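Local coordinates for CglIIR protein (Corynebacterium glutamicum, PDB 6F1S), which is the C-terminal domain of the H subunit of the CglI restriction endonuclease, a subunit that contains a helicase-like DEAD-Z1 motor and probably hydrolyses nucleoside triphosphates, at residues A[18-24]-A[154-160]; A[35-39]-A[59-64]; A[90-96]-A[123-129]. The contacts are given in a common frame with arbitrary orientation. Residues are numbered along the deposited sequence.

Contact 1 of 3, residues A[18-24]-A[154-160]; sequences GGVNYFA and VPNIKLP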
loop_
_atom_site.group_PDB
_atom_site.type_symbol
_atom_site.label_atom_id
_atom_site.label_comp_id
_atom_site.label_asym_id
_atom_site.label_seq_id
_atom_site.Cartn_x
_atom_site.Cartn_y
_atom_site.Cartn_z
ATOM N N GLY A 18 -5.791 -9.992 12.104
ATOM C CA GLY A 18 -5.856 -8.588 12.458
ATOM C C GLY A 18 -4.679 -8.151 13.308
ATOM O O GLY A 18 -4.129 -8.942 14.072
ATOM N N GLY A 19 -4.289 -6.888 13.173
ATOM C CA GLY A 19 -3.226 -6.327 13.989
ATOM C C GLY A 19 -1.827 -6.584 13.468
ATOM O O GLY A 19 -0.844 -6.285 14.143
ATOM N N VAL A 20 -1.737 -7.138 12.263
ATOM C CA VAL A 20 -0.455 -7.434 11.635
ATOM C C VAL A 20 -0.304 -6.653 10.325
ATOM O O VAL A 20 -1.262 -6.527 9.555
ATOM C CB VAL A 20 -0.307 -8.954 11.369
ATOM C CG1 VAL A 20 1.003 -9.265 10.657
ATOM C CG2 VAL A 20 -0.406 -9.739 12.680
ATOM N N ASN A 21 0.887 -6.099 10.093
ATOM C CA ASN A 21 1.218 -5.475 8.811
ATOM C C ASN A 21 1.520 -6.527 7.751
ATOM O O ASN A 21 2.215 -7.498 8.017
ATOM C CB ASN A 21 2.425 -4.539 8.942
ATOM C CG ASN A 21 2.070 -3.178 9.511
ATOM O OD1 ASN A 21 1.083 -2.556 9.117
ATOM N ND2 ASN A 21 2.895 -2.698 10.434
ATOM N N TYR A 22 1.007 -6.330 6.547
ATOM C CA TYR A 22 1.401 -7.158 5.412
ATOM C C TYR A 22 1.709 -6.253 4.235
ATOM O O TYR A 22 0.895 -5.406 3.876
ATOM C CB TYR A 22 0.300 -8.153 5.029
ATOM C CG TYR A 22 -0.122 -9.099 6.132
ATOM C CD1 TYR A 22 0.583 -10.271 6.380
ATOM C CD2 TYR A 22 -1.233 -8.824 6.918
ATOM C CE1 TYR A 22 0.194 -11.141 7.389
ATOM C CE2 TYR A 22 -1.629 -9.685 7.927
ATOM C CZ TYR A 22 -0.913 -10.842 8.158
ATOM O OH TYR A 22 -1.310 -11.698 9.165
ATOM N N PHE A 23 2.880 -6.407 3.634
ATOM C CA PHE A 23 3.179 -5.614 2.449
ATOM C C PHE A 23 3.598 -6.502 1.278
ATOM O O PHE A 23 4.163 -7.573 1.464
ATOM C CB PHE A 23 4.255 -4.554 2.756
ATOM C CG PHE A 23 5.675 -5.022 2.547
ATOM C CD1 PHE A 23 6.363 -5.667 3.565
ATOM C CD2 PHE A 23 6.331 -4.784 1.345
ATOM C CE1 PHE A 23 7.673 -6.085 3.389
ATOM C CE2 PHE A 23 7.639 -5.199 1.155
ATOM C CZ PHE A 23 8.316 -5.852 2.183
ATOM N N ALA A 24 3.292 -6.047 0.072
ATOM C CA ALA A 24 3.676 -6.752 -1.141
ATOM C C ALA A 24 5.170 -6.614 -1.401
ATOM O O ALA A 24 5.669 -5.515 -1.633
ATOM C CB ALA A 24 2.884 -6.230 -2.335
ATOM N N VAL A 154 4.325 0.739 -3.376
ATOM C CA VAL A 154 4.279 -0.505 -2.614
ATOM C C VAL A 154 3.214 -0.423 -1.516
ATOM O O VAL A 154 3.240 0.483 -0.685
ATOM C CB VAL A 154 5.648 -0.833 -1.990
ATOM C CG1 VAL A 154 5.631 -2.224 -1.391
ATOM C CG2 VAL A 154 6.753 -0.712 -3.033
ATOM N N PRO A 155 2.261 -1.362 -1.523
ATOM C CA PRO A 155 1.174 -1.348 -0.542
ATOM C C PRO A 155 1.482 -2.119 0.745
ATOM O O PRO A 155 2.087 -3.184 0.713
ATOM C CB PRO A 155 0.028 -2.016 -1.304
ATOM C CG PRO A 155 0.732 -3.016 -2.175
ATOM C CD PRO A 155 2.042 -2.373 -2.576
ATOM N N ASN A 156 1.058 -1.560 1.869
ATOM C CA ASN A 156 1.143 -2.227 3.158
ATOM C C ASN A 156 -0.221 -2.143 3.814
ATOM O O ASN A 156 -0.742 -1.056 4.024
ATOM C CB ASN A 156 2.219 -1.585 4.043
ATOM C CG ASN A 156 2.222 -2.136 5.462
ATOM O OD1 ASN A 156 3.048 -2.980 5.809
ATOM N ND2 ASN A 156 1.300 -1.654 6.292
ATOM N N ILE A 157 -0.809 -3.292 4.117
ATOM C CA ILE A 157 -2.152 -3.325 4.677
ATOM C C ILE A 157 -2.140 -3.852 6.101
ATOM O O ILE A 157 -1.251 -4.611 6.491
ATOM C CB ILE A 157 -3.098 -4.198 3.827
ATOM C CG1 ILE A 157 -2.567 -5.630 3.762
ATOM C CG2 ILE A 157 -3.253 -3.616 2.425
ATOM C CD1 ILE A 157 -3.420 -6.571 2.949
ATOM N N LYS A 158 -3.133 -3.434 6.875
ATOM C CA LYS A 158 -3.272 -3.866 8.255
ATOM C C LYS A 158 -4.736 -3.779 8.658
ATOM O O LYS A 158 -5.342 -2.710 8.586
ATOM C CB LYS A 158 -2.397 -3.013 9.176
ATOM C CG LYS A 158 -2.489 -3.363 10.653
ATOM C CD LYS A 158 -1.493 -2.527 11.454
ATOM C CE LYS A 158 -1.529 -2.869 12.931
ATOM N NZ LYS A 158 -2.759 -2.346 13.580
ATOM N N LEU A 159 -5.311 -4.909 9.055
ATOM C CA LEU A 159 -6.700 -4.941 9.508
ATOM C C LEU A 159 -6.766 -4.616 11.001
ATOM O O LEU A 159 -5.824 -4.898 11.744
ATOM C CB LEU A 159 -7.334 -6.306 9.206
ATOM C CG LEU A 159 -7.655 -6.612 7.732
ATOM C CD1 LEU A 159 -8.044 -8.061 7.538
ATOM C CD2 LEU A 159 -8.761 -5.719 7.209
ATOM N N PRO A 160 -7.878 -4.001 11.446
ATOM C CA PRO A 160 -8.001 -3.606 12.856
ATOM C C PRO A 160 -8.090 -4.811 13.796
ATOM O O PRO A 160 -8.577 -5.873 13.401
ATOM C CB PRO A 160 -9.295 -2.784 12.880
ATOM C CG PRO A 160 -10.074 -3.255 11.695
ATOM C CD PRO A 160 -9.061 -3.622 10.652
#

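Contact 2 of 3, residues A[35-39]-A[59-64]; sequences LDKKL and TILNAF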
loop_
_atom_site.group_PDB
_atom_site.type_symbol
_atom_site.label_atom_id
_atom_site.label_comp_id
_atom_site.label_asym_id
_atom_site.label_seq_id
_atom_site.Cartn_x
_atom_site.Cartn_y
_atom_site.Cartn_z
ATOM N N LEU A 35 -2.120 5.159 -12.290
ATOM C CA LEU A 35 -2.219 5.053 -10.842
ATOM C C LEU A 35 -1.397 6.156 -10.177
ATOM O O LEU A 35 -1.875 6.821 -9.258
ATOM C CB LEU A 35 -1.762 3.679 -10.359
ATOM C CG LEU A 35 -1.849 3.522 -8.838
ATOM C CD1 LEU A 35 -3.298 3.625 -8.371
ATOM C CD2 LEU A 35 -1.210 2.220 -8.384
ATOM N N ASP A 36 -0.174 6.361 -10.659
ATOM C CA ASP A 36 0.718 7.381 -10.103
ATOM C C ASP A 36 0.096 8.778 -10.183
ATOM O O ASP A 36 0.082 9.510 -9.199
ATOM C CB ASP A 36 2.070 7.370 -10.822
ATOM C CG ASP A 36 3.132 8.157 -10.080
ATOM O OD1 ASP A 36 3.226 8.019 -8.840
ATOM O OD2 ASP A 36 3.869 8.923 -10.738
ATOM N N LYS A 37 -0.423 9.133 -11.354
ATOM C CA LYS A 37 -1.134 10.395 -11.536
ATOM C C LYS A 37 -2.304 10.502 -10.558
ATOM O O LYS A 37 -2.536 11.551 -9.957
ATOM C CB LYS A 37 -1.639 10.516 -12.978
ATOM C CG LYS A 37 -2.255 11.863 -13.332
ATOM C CD LYS A 37 -2.990 11.793 -14.670
ATOM C CE LYS A 37 -3.347 13.177 -15.200
ATOM N NZ LYS A 37 -2.136 13.930 -15.637
ATOM N N LYS A 38 -3.027 9.399 -10.405
ATOM C CA LYS A 38 -4.181 9.327 -9.515
ATOM C C LYS A 38 -3.799 9.520 -8.044
ATOM O O LYS A 38 -4.400 10.337 -7.346
ATOM C CB LYS A 38 -4.897 7.986 -9.709
ATOM C CG LYS A 38 -5.807 7.568 -8.564
ATOM C CD LYS A 38 -7.239 8.043 -8.762
ATOM C CE LYS A 38 -8.210 7.254 -7.886
ATOM N NZ LYS A 38 -8.226 5.803 -8.240
ATOM N N LEU A 39 -2.798 8.774 -7.583
ATOM C CA LEU A 39 -2.377 8.844 -6.186
ATOM C C LEU A 39 -1.729 10.189 -5.855
ATOM O O LEU A 39 -1.961 10.750 -4.783
ATOM C CB LEU A 39 -1.418 7.694 -5.849
ATOM C CG LEU A 39 -2.021 6.283 -5.852
ATOM C CD1 LEU A 39 -0.972 5.234 -5.498
ATOM C CD2 LEU A 39 -3.205 6.192 -4.898
ATOM N N THR A 59 -10.886 0.266 -5.235
ATOM C CA THR A 59 -10.569 0.713 -6.585
ATOM C C THR A 59 -9.070 0.901 -6.765
ATOM O O THR A 59 -8.509 0.547 -7.803
ATOM C CB THR A 59 -11.299 2.033 -6.910
ATOM O OG1 THR A 59 -12.711 1.844 -6.756
ATOM C CG2 THR A 59 -10.996 2.490 -8.331
ATOM N N ILE A 60 -8.431 1.462 -5.744
ATOM C CA ILE A 60 -6.990 1.678 -5.748
ATOM C C ILE A 60 -6.249 0.346 -5.682
ATOM O O ILE A 60 -5.287 0.120 -6.418
ATOM C CB ILE A 60 -6.565 2.578 -4.570
ATOM C CG1 ILE A 60 -7.030 4.016 -4.820
ATOM C CG2 ILE A 60 -5.064 2.511 -4.344
ATOM C CD1 ILE A 60 -6.927 4.912 -3.612
ATOM N N LEU A 61 -6.721 -0.543 -4.814
ATOM C CA LEU A 61 -6.123 -1.864 -4.674
ATOM C C LEU A 61 -6.222 -2.672 -5.969
ATOM O O LEU A 61 -5.303 -3.419 -6.308
ATOM C CB LEU A 61 -6.780 -2.625 -3.514
ATOM C CG LEU A 61 -6.484 -2.087 -2.106
ATOM C CD1 LEU A 61 -7.275 -2.841 -1.044
ATOM C CD2 LEU A 61 -4.995 -2.145 -1.797
ATOM N N ASN A 62 -7.325 -2.510 -6.699
ATOM C CA ASN A 62 -7.517 -3.213 -7.969
ATOM C C ASN A 62 -6.499 -2.823 -9.026
ATOM O O ASN A 62 -6.327 -3.526 -10.014
ATOM C CB ASN A 62 -8.920 -2.963 -8.522
ATOM C CG ASN A 62 -9.979 -3.749 -7.791
ATOM O OD1 ASN A 62 -9.740 -4.873 -7.349
ATOM N ND2 ASN A 62 -11.159 -3.161 -7.652
ATOM N N ALA A 63 -5.831 -1.693 -8.825
ATOM C CA ALA A 63 -4.810 -1.256 -9.762
ATOM C C ALA A 63 -3.558 -2.105 -9.604
ATOM O O ALA A 63 -2.641 -2.037 -10.426
ATOM C CB ALA A 63 -4.495 0.207 -9.560
ATOM N N PHE A 64 -3.529 -2.908 -8.541
ATOM C CA PHE A 64 -2.385 -3.763 -8.249
ATOM C C PHE A 64 -2.619 -5.203 -8.680
ATOM O O PHE A 64 -3.727 -5.734 -8.566
ATOM C CB PHE A 64 -2.053 -3.744 -6.751
ATOM C CG PHE A 64 -1.413 -2.465 -6.274
ATOM C CD1 PHE A 64 -0.035 -2.354 -6.192
ATOM C CD2 PHE A 64 -2.190 -1.384 -5.885
ATOM C CE1 PHE A 64 0.559 -1.178 -5.733
ATOM C CE2 PHE A 64 -1.605 -0.213 -5.433
ATOM C CZ PHE A 64 -0.227 -0.109 -5.362
#

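Contact 3 of 3, residues A[90-96]-A[123-129]; sequences LTARMVL and AHPLLIL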
loop_
_atom_site.group_PDB
_atom_site.type_symbol
_atom_site.label_atom_id
_atom_site.label_comp_id
_atom_site.label_asym_id
_atom_site.label_seq_id
_atom_site.Cartn_x
_atom_site.Cartn_y
_atom_site.Cartn_z
ATOM N N LEU A 90 -17.850 3.064 8.942
ATOM C CA LEU A 90 -16.418 2.831 9.102
ATOM C C LEU A 90 -15.638 3.186 7.836
ATOM O O LEU A 90 -16.010 2.795 6.728
ATOM C CB LEU A 90 -16.146 1.379 9.489
ATOM C CG LEU A 90 -14.675 1.064 9.769
ATOM C CD1 LEU A 90 -14.148 1.947 10.896
ATOM C CD2 LEU A 90 -14.486 -0.411 10.095
ATOM N N THR A 91 -14.561 3.944 8.012
ATOM C CA THR A 91 -13.711 4.325 6.896
ATOM C C THR A 91 -12.315 3.729 7.060
ATOM O O THR A 91 -11.905 3.363 8.164
ATOM C CB THR A 91 -13.598 5.865 6.755
ATOM O OG1 THR A 91 -13.099 6.430 7.973
ATOM C CG2 THR A 91 -14.953 6.478 6.437
ATOM N N ALA A 92 -11.594 3.627 5.952
ATOM C CA ALA A 92 -10.211 3.189 5.991
ATOM C C ALA A 92 -9.296 4.393 6.137
ATOM O O ALA A 92 -9.644 5.506 5.739
ATOM C CB ALA A 92 -9.857 2.396 4.737
ATOM N N ARG A 93 -8.132 4.163 6.731
ATOM C CA ARG A 93 -7.095 5.179 6.815
ATOM C C ARG A 93 -6.049 4.911 5.736
ATOM O O ARG A 93 -5.626 3.770 5.534
ATOM C CB ARG A 93 -6.459 5.187 8.207
ATOM C CG ARG A 93 -5.442 6.293 8.441
ATOM C CD ARG A 93 -4.944 6.254 9.873
ATOM N NE ARG A 93 -3.937 7.271 10.153
ATOM C CZ ARG A 93 -3.216 7.324 11.270
ATOM N NH1 ARG A 93 -3.387 6.410 12.220
ATOM N NH2 ARG A 93 -2.321 8.288 11.437
HETATM N N MSE A 94 -5.653 5.959 5.024
HETATM C CA MSE A 94 -4.670 5.808 3.960
HETATM C C MSE A 94 -3.513 6.787 4.127
HETATM O O MSE A 94 -3.713 7.997 4.286
HETATM C CB MSE A 94 -5.313 5.988 2.581
HETATM C CG MSE A 94 -4.337 5.710 1.442
HETATM SE SE MSE A 94 -5.157 5.493 -0.326
HETATM C CE MSE A 94 -5.480 7.369 -0.755
ATOM N N VAL A 95 -2.303 6.237 4.095
ATOM C CA VAL A 95 -1.088 7.019 4.230
ATOM C C VAL A 95 -0.259 6.893 2.953
ATOM O O VAL A 95 0.064 5.788 2.517
ATOM C CB VAL A 95 -0.262 6.571 5.459
ATOM C CG1 VAL A 95 1.052 7.329 5.544
ATOM C CG2 VAL A 95 -1.079 6.754 6.738
ATOM N N LEU A 96 0.053 8.035 2.349
ATOM C CA LEU A 96 0.846 8.092 1.128
ATOM C C LEU A 96 2.185 8.744 1.419
ATOM O O LEU A 96 2.228 9.894 1.851
ATOM C CB LEU A 96 0.123 8.882 0.029
ATOM C CG LEU A 96 -1.313 8.509 -0.339
ATOM C CD1 LEU A 96 -1.853 9.451 -1.417
ATOM C CD2 LEU A 96 -1.403 7.066 -0.795
ATOM N N ALA A 123 -8.277 0.995 15.038
ATOM C CA ALA A 123 -9.681 1.154 14.683
ATOM C C ALA A 123 -9.900 1.049 13.180
ATOM O O ALA A 123 -10.740 0.281 12.718
ATOM C CB ALA A 123 -10.207 2.484 15.194
ATOM N N HIS A 124 -9.141 1.828 12.420
ATOM C CA HIS A 124 -9.321 1.888 10.975
ATOM C C HIS A 124 -8.499 0.835 10.247
ATOM O O HIS A 124 -7.319 0.649 10.542
ATOM C CB HIS A 124 -8.938 3.273 10.439
ATOM C CG HIS A 124 -9.806 4.385 10.941
ATOM N ND1 HIS A 124 -11.061 4.639 10.431
ATOM C CD2 HIS A 124 -9.591 5.321 11.895
ATOM C CE1 HIS A 124 -11.586 5.676 11.057
ATOM N NE2 HIS A 124 -10.714 6.109 11.949
ATOM N N PRO A 125 -9.126 0.135 9.291
ATOM C CA PRO A 125 -8.331 -0.624 8.323
ATOM C C PRO A 125 -7.318 0.324 7.695
ATOM O O PRO A 125 -7.694 1.432 7.315
ATOM C CB PRO A 125 -9.367 -1.102 7.305
ATOM C CG PRO A 125 -10.655 -1.103 8.051
ATOM C CD PRO A 125 -10.572 0.026 9.033
ATOM N N LEU A 126 -6.059 -0.087 7.621
ATOM C CA LEU A 126 -4.990 0.827 7.256
ATOM C C LEU A 126 -4.295 0.424 5.956
ATOM O O LEU A 126 -3.874 -0.720 5.796
ATOM C CB LEU A 126 -3.963 0.909 8.394
ATOM C CG LEU A 126 -2.765 1.829 8.174
ATOM C CD1 LEU A 126 -3.217 3.270 8.005
ATOM C CD2 LEU A 126 -1.768 1.711 9.318
ATOM N N LEU A 127 -4.192 1.372 5.028
ATOM C CA LEU A 127 -3.396 1.190 3.814
ATOM C C LEU A 127 -2.275 2.222 3.764
ATOM O O LEU A 127 -2.523 3.431 3.755
ATOM C CB LEU A 127 -4.266 1.298 2.555
ATOM C CG LEU A 127 -3.547 1.276 1.193
ATOM C CD1 LEU A 127 -2.928 -0.087 0.903
ATOM C CD2 LEU A 127 -4.465 1.703 0.042
ATOM N N ILE A 128 -1.040 1.741 3.750
ATOM C CA ILE A 128 0.115 2.612 3.603
ATOM C C ILE A 128 0.739 2.379 2.232
ATOM O O ILE A 128 1.080 1.249 1.887
ATOM C CB ILE A 128 1.164 2.362 4.710
ATOM C CG1 ILE A 128 0.533 2.542 6.097
ATOM C CG2 ILE A 128 2.362 3.273 4.530
ATOM C CD1 ILE A 128 1.514 2.345 7.260
ATOM N N LEU A 129 0.873 3.442 1.445
ATOM C CA LEU A 129 1.478 3.332 0.122
ATOM C C LEU A 129 2.812 4.081 0.067
ATOM O O LEU A 129 2.888 5.265 0.392
ATOM C CB LEU A 129 0.519 3.853 -0.956
ATOM C CG LEU A 129 -0.685 2.948 -1.252
ATOM C CD1 LEU A 129 -1.778 3.670 -2.040
ATOM C CD2 LEU A 129 -0.250 1.705 -1.990
#

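Contact 1 of 3, residues A[18-24]-A[154-160]
Tyr22 and Ile157 form an antiparallel hydrogen-bonded pair, Tyr22 N to Ile157 O at 2.8 Å and Ile157 N to Tyr22 O at 2.7 Å, and Ala24 N adds a bond to Pro155 O at 3.2 Å. On one face, Asn21 (m) and Asn156 (t) converge until Asn156 ND2 gives a nearly straight hydrogen bond to Asn21 OD1 at 3.0 Å, while Asn21 ND2 serves Ser118. Lys158 keeps chi1 to chi3 at t, passing Asn21 OD1 with its CD at 3.5 Å, then turns at chi4 (m) so that NZ reaches the carbonyl of Glu121. Phe23 takes p and swings its ring along the strand, bringing CD2 to 3.8 Å from Val154 CG1. On the other face Tyr22 (m) and Ile157 (p, t) meet through Tyr22 CB and Ile157 CG1 at 4.0 Å, and Tyr22 OH is held by the backbone N of Ser17. Two glycines begin the segment: a CB on Gly18 would clash with Pro160 O, and Gly19 has a positive phi that suits glycine, its N bonding Leu159 O at 2.9 Å. This is a short edge strand completing one side of a mixed five-stranded sheet in an alpha/beta domain.

Contact 2 of 3, residues A[35-39]-A[59-64]
Leu35 buries more area than any other residue of the contact. Its t,p rotamer sends the isobutyl group from helix 32-46 onto Ala63 and Phe64, in the turn that follows helix 54-61. Both methyls lie near Ala63 CB, Leu35 CD1 at 3.8 Å and CD2 at 4.0 Å, and CD2 also meets Phe64 CE2 at 3.8 Å. The partner surface is shaped by backbone: Ala63 N bonds Ile60 O at 3.1 Å, and a type I beta turn from Leu61 to Phe64, in which Phe64 N bonds Leu61 O at 2.9 Å, presents the small Ala63 to the leucine. The small methyl of Ala63 leaves room for the branched side chain, whereas the large Phe64 ring extends the apolar surface next to Ala63. Both helices lie on the same face of the central mixed sheet, a layered alpha/beta arrangement in which Phe64 touches Leu129 of strand 126-132 and Trp153 of strand 152-158.

One turn further on, Lys38 also points across the gap, but at its exposed edge. The long chain spans the distance, and NZ comes 4.0 Å from Ile60 CG1 and 4.3 Å from Thr59 CG2, which is packing rather than a polar bond; the hydroxyl of Thr59 turns back to the carbonyl of Arg55. An amine can stay hydrated in such a place. Leu39, whose N bonds Leu35 O at 2.7 Å, lies deeper, touching Leu129 and Trp153, and its CD2 packs on Ile60 CD1 at 4.1 Å, two branched aliphatics closing the gap between the two helices where they cover the sheet.

Contact 3 of 3, residues A[90-96]-A[123-129]
This is a buried pairing of parallel neighbours, strands 92-100 and 126-132, in the interior of the central sheet; the axes of the segments 92-96 and 126-129 approach to 4.7 Å, at 12°. Arg93 and Val95 each bond the partner segment through both backbone groups: Arg93 N to Pro125 O, Arg93 O to Leu127 N and Val95 N to Leu127 O, each at 2.8 Å, and Val95 O to Leu129 N at 2.7 Å. The two strands are joined through helix 112-120, which makes the pair a classical beta-alpha-beta crossover. One face holds selenomethionine Met94, Leu96, Leu127 and Leu129, flexible or branched apolar chains that interlock, with Met94 SE 3.9 Å from Leu127 CD2 and Leu96 CD2 3.6 Å from Leu129 CD1; helices 32-46 and 54-61 cover it. On the opposite face, with Arg93 and Leu126, beta-branched Val95 and Ile128 suit extended backbones, Val95 CB lying 4.2 Å from Ile128 CG1. Toward the start of the strands polar groups join the apolar ones. Arg93 rests its CB on Leu126 CD1 at 3.8 Å, then extends to form salt bridges with Asp49 and Glu121. His124 donates from ND1 to Thr91 O at 2.7 Å.

Overall arrangement
Contacts 1 and 3 build the same sheet: strands 152-158 and 126-132 are neighbours, joined by backbone bonds such as Asn156 N to Ile128 O (2.8 Å). Contact 3 is central and buried; contact 1 adds an outermost strand and is partly open, most of all at Gly18 and Gly19, and differs chemically in its Asn21-Asn156 side-chain bond. Contact 2 differs in kind, being side-chain packing of a helix against a second helix and the turn after it, laid over one face. Its inner residues reach the sheet, Ile60 CD1 lying 3.8 Å from Met94 SE and Phe64 CE1 3.7 Å from Pro155 CD, whereas Lys38 marks its exposed edge. In sequence, contact 1 encloses the other two, which follow one another.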